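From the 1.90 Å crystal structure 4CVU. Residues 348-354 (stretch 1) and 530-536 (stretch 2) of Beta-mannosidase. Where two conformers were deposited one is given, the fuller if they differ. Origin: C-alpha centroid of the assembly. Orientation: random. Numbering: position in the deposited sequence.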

# COMPACT_ATOMS: atom_id res chain seq x y z
N PHE A 348 -4.94 37.36 -31.98
CA PHE A 348 -5.96 38.03 -32.76
C PHE A 348 -6.87 36.98 -33.34
O PHE A 348 -6.49 36.27 -34.26
N ARG A 349 -8.06 36.87 -32.75
CA ARG A 349 -9.11 36.02 -33.28
C ARG A 349 -10.45 36.36 -32.68
O ARG A 349 -10.53 37.03 -31.65
N THR A 350 -11.50 35.93 -33.36
CA THR A 350 -12.85 36.05 -32.84
C THR A 350 -13.31 34.65 -32.50
O THR A 350 -13.06 33.70 -33.26
N ILE A 351 -13.94 34.51 -31.34
CA ILE A 351 -14.61 33.28 -30.98
C ILE A 351 -16.01 33.58 -30.50
O ILE A 351 -16.20 34.30 -29.53
N LEU A 352 -16.99 33.05 -31.24
CA LEU A 352 -18.39 33.24 -30.96
C LEU A 352 -19.01 31.97 -30.40
O LEU A 352 -18.79 30.87 -30.96
N PHE A 353 -19.76 32.09 -29.31
CA PHE A 353 -20.68 31.05 -28.89
C PHE A 353 -22.06 31.50 -29.34
O PHE A 353 -22.56 32.52 -28.89
N SER A 354 -22.67 30.71 -30.22
CA SER A 354 -23.93 31.07 -30.86
C SER A 354 -25.08 30.27 -30.26
O SER A 354 -25.12 29.05 -30.42
N HIS A 530 -15.58 42.64 -24.80
CA HIS A 530 -16.44 42.71 -26.00
C HIS A 530 -16.34 41.41 -26.83
O HIS A 530 -17.15 41.19 -27.73
N SER A 531 -15.35 40.57 -26.50
CA SER A 531 -14.94 39.46 -27.34
C SER A 531 -15.50 38.08 -26.92
O SER A 531 -15.64 37.18 -27.75
N ILE A 532 -15.85 37.93 -25.64
CA ILE A 532 -16.21 36.61 -25.11
C ILE A 532 -17.71 36.49 -24.85
O ILE A 532 -18.25 37.24 -24.04
N SER A 533 -18.35 35.53 -25.52
CA SER A 533 -19.79 35.29 -25.39
C SER A 533 -20.16 34.60 -24.06
O SER A 533 -19.29 34.06 -23.37
N TYR A 534 -21.45 34.57 -23.75
CA TYR A 534 -21.89 34.20 -22.44
C TYR A 534 -23.14 33.39 -22.50
O TYR A 534 -23.97 33.53 -23.41
N SER A 535 -23.27 32.53 -21.50
CA SER A 535 -24.51 31.86 -21.25
C SER A 535 -24.67 31.78 -19.74
O SER A 535 -23.67 31.54 -19.03
N PRO A 536 -25.90 31.98 -19.25
CA PRO A 536 -26.09 31.97 -17.81
C PRO A 536 -25.90 30.58 -17.16
O PRO A 536 -25.72 30.51 -15.95

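Two segments far apart in sequence run in nearly the same direction here, their end-to-end axes 16° apart, yet no clear direct hydrogen bond joins them. The spacing is uneven: the CA atoms of Ile351 and Ile532 lie 6.9 Å apart, whereas those of Phe353 and Ser533 approach to 5.6 Å. The contact is modest, 301 Å² summed over both sides, and it combines a water-bridged backbone gap with side-chain contacts along both ends, the largest covered areas being those of Phe353 and Ser533.

Water does the polar work across the gap. Water 1 accepts from Ser533 N at 2.7 Å and donates to Ile351 O, also at 2.7 Å. Water 2 accepts from Ile351 N at 2.7 Å and donates to Ser531 O at 2.9 Å. Both backbone polar groups of Ile351 are thus tied to the neighbouring stretch through solvent. Ile351 O and Ser531 O sit 3.4 Å apart; both are acceptors and so do not bond to each other, and each takes a hydrogen from a water. The rule to read is that backbone groups that do not pair directly can be linked through ordered water.

The largest side-chain packing is Phe353 against Ser533, which each lose 63 Å² to the other stretch. Both point toward their partner, Phe353 with chi1 t and Ser533 with chi1 m. The Ser533 side chain is short, and its CB lies 3.7 Å from Phe353 CB. The Phe353 ring then extends along stretch 2: its CE2 lies 3.8 Å from CB of Ser535, a t rotamer that also points toward stretch 1, and its CD2 is 4.2 Å from Tyr534 O, which sits at the ring edge. Tyr534 itself, also t, points away and contributes backbone rather than side chain.

The two isoleucines make a lighter, apolar contact. Ile532 starts away from stretch 1, but its m, m rotamer brings the end back, placing CD1 4.2 Å from CG2 of Ile351. Ile351 leaves its backbone sideways with chi1 t and chi2 p, and its far end leads away, so the CG2 branch makes this touch. Leu352 (t, p) likewise begins away yet returns CD1 to 3.8 Å from Ser533 OG, covering little area.

The remaining polar side chains stand near the interface without a clear bond across it. Ser533 OG lies 3.3 Å from Phe353 N, and this hydroxyl has a hydrogen-bonding partner elsewhere in the structure. Arg349 departs sideways, and its p, p, m course carries the guanidinium closer: NH2 is 4.3 Å from Ser531 OG, which lies at the edge of the group, and 4.4 Å from Ile532 CD1. Ser531, a p rotamer pointing sideways, also has its hydroxyl satisfied elsewhere. For a designer, the lesson is that polar groups may line such a contact if their bonds are met around it.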

# COMPACT_ATOMS: atom_id res chain seq x y z
CB PHE A 348 -5.33 38.89 -33.88
CG PHE A 348 -4.63 40.10 -33.37
CD1 PHE A 348 -3.32 40.02 -32.92
CD2 PHE A 348 -5.28 41.33 -33.32
CE1 PHE A 348 -2.67 41.15 -32.45
CE2 PHE A 348 -4.65 42.45 -32.84
CZ PHE A 348 -3.34 42.37 -32.41
CB ARG A 349 -8.81 34.52 -33.07
CG ARG A 349 -8.29 34.13 -31.69
CD ARG A 349 -9.38 33.88 -30.67
NE ARG A 349 -9.71 35.11 -29.98
CZ ARG A 349 -10.16 35.17 -28.73
NH1 ARG A 349 -10.32 34.07 -28.01
NH2 ARG A 349 -10.44 36.35 -28.20
CB THR A 350 -13.82 36.69 -33.85
OG1 THR A 350 -13.96 35.86 -34.99
CG2 THR A 350 -13.35 38.10 -34.25
CB ILE A 351 -13.81 32.46 -29.95
CG1 ILE A 351 -14.49 31.09 -29.67
CG2 ILE A 351 -13.57 33.24 -28.66
CD1 ILE A 351 -14.44 30.12 -30.81
CB LEU A 352 -19.12 33.55 -32.28
CG LEU A 352 -20.65 33.70 -32.18
CD1 LEU A 352 -21.02 34.94 -31.39
CD2 LEU A 352 -21.23 33.77 -33.58
CB PHE A 353 -20.66 30.80 -27.38
CG PHE A 353 -21.83 29.96 -26.90
CD1 PHE A 353 -22.02 28.67 -27.37
CD2 PHE A 353 -22.74 30.48 -25.99
CE1 PHE A 353 -23.11 27.91 -26.95
CE2 PHE A 353 -23.84 29.73 -25.58
CZ PHE A 353 -24.02 28.44 -26.04
CB SER A 354 -23.81 30.79 -32.37
OG SER A 354 -25.03 31.12 -33.02
CB HIS A 530 -16.07 43.91 -26.91
CG HIS A 530 -16.27 45.25 -26.28
ND1 HIS A 530 -17.51 45.80 -26.06
CD2 HIS A 530 -15.37 46.16 -25.83
CE1 HIS A 530 -17.37 46.99 -25.48
NE2 HIS A 530 -16.08 47.23 -25.34
CB SER A 531 -13.41 39.41 -27.38
OG SER A 531 -12.86 39.24 -26.10
CB ILE A 532 -15.47 36.32 -23.81
CG1 ILE A 532 -13.95 36.37 -24.04
CG2 ILE A 532 -15.90 34.95 -23.27
CD1 ILE A 532 -13.43 35.47 -25.13
CB SER A 533 -20.31 34.43 -26.53
OG SER A 533 -20.01 34.99 -27.77
CB TYR A 534 -22.17 35.44 -21.56
CG TYR A 534 -22.58 35.14 -20.12
CD1 TYR A 534 -21.64 34.70 -19.19
CD2 TYR A 534 -23.89 35.31 -19.70
CE1 TYR A 534 -22.00 34.42 -17.89
CE2 TYR A 534 -24.27 35.05 -18.38
CZ TYR A 534 -23.32 34.59 -17.48
OH TYR A 534 -23.66 34.31 -16.18
CB SER A 535 -24.48 30.45 -21.88
OG SER A 535 -25.62 29.71 -21.52
CB PRO A 536 -27.52 32.47 -17.64
CG PRO A 536 -28.19 32.22 -18.95
CD PRO A 536 -27.14 32.24 -20.00
O HOH W 1 -17.34 33.58 -27.15
O HOH W 2 -14.13 36.96 -30.20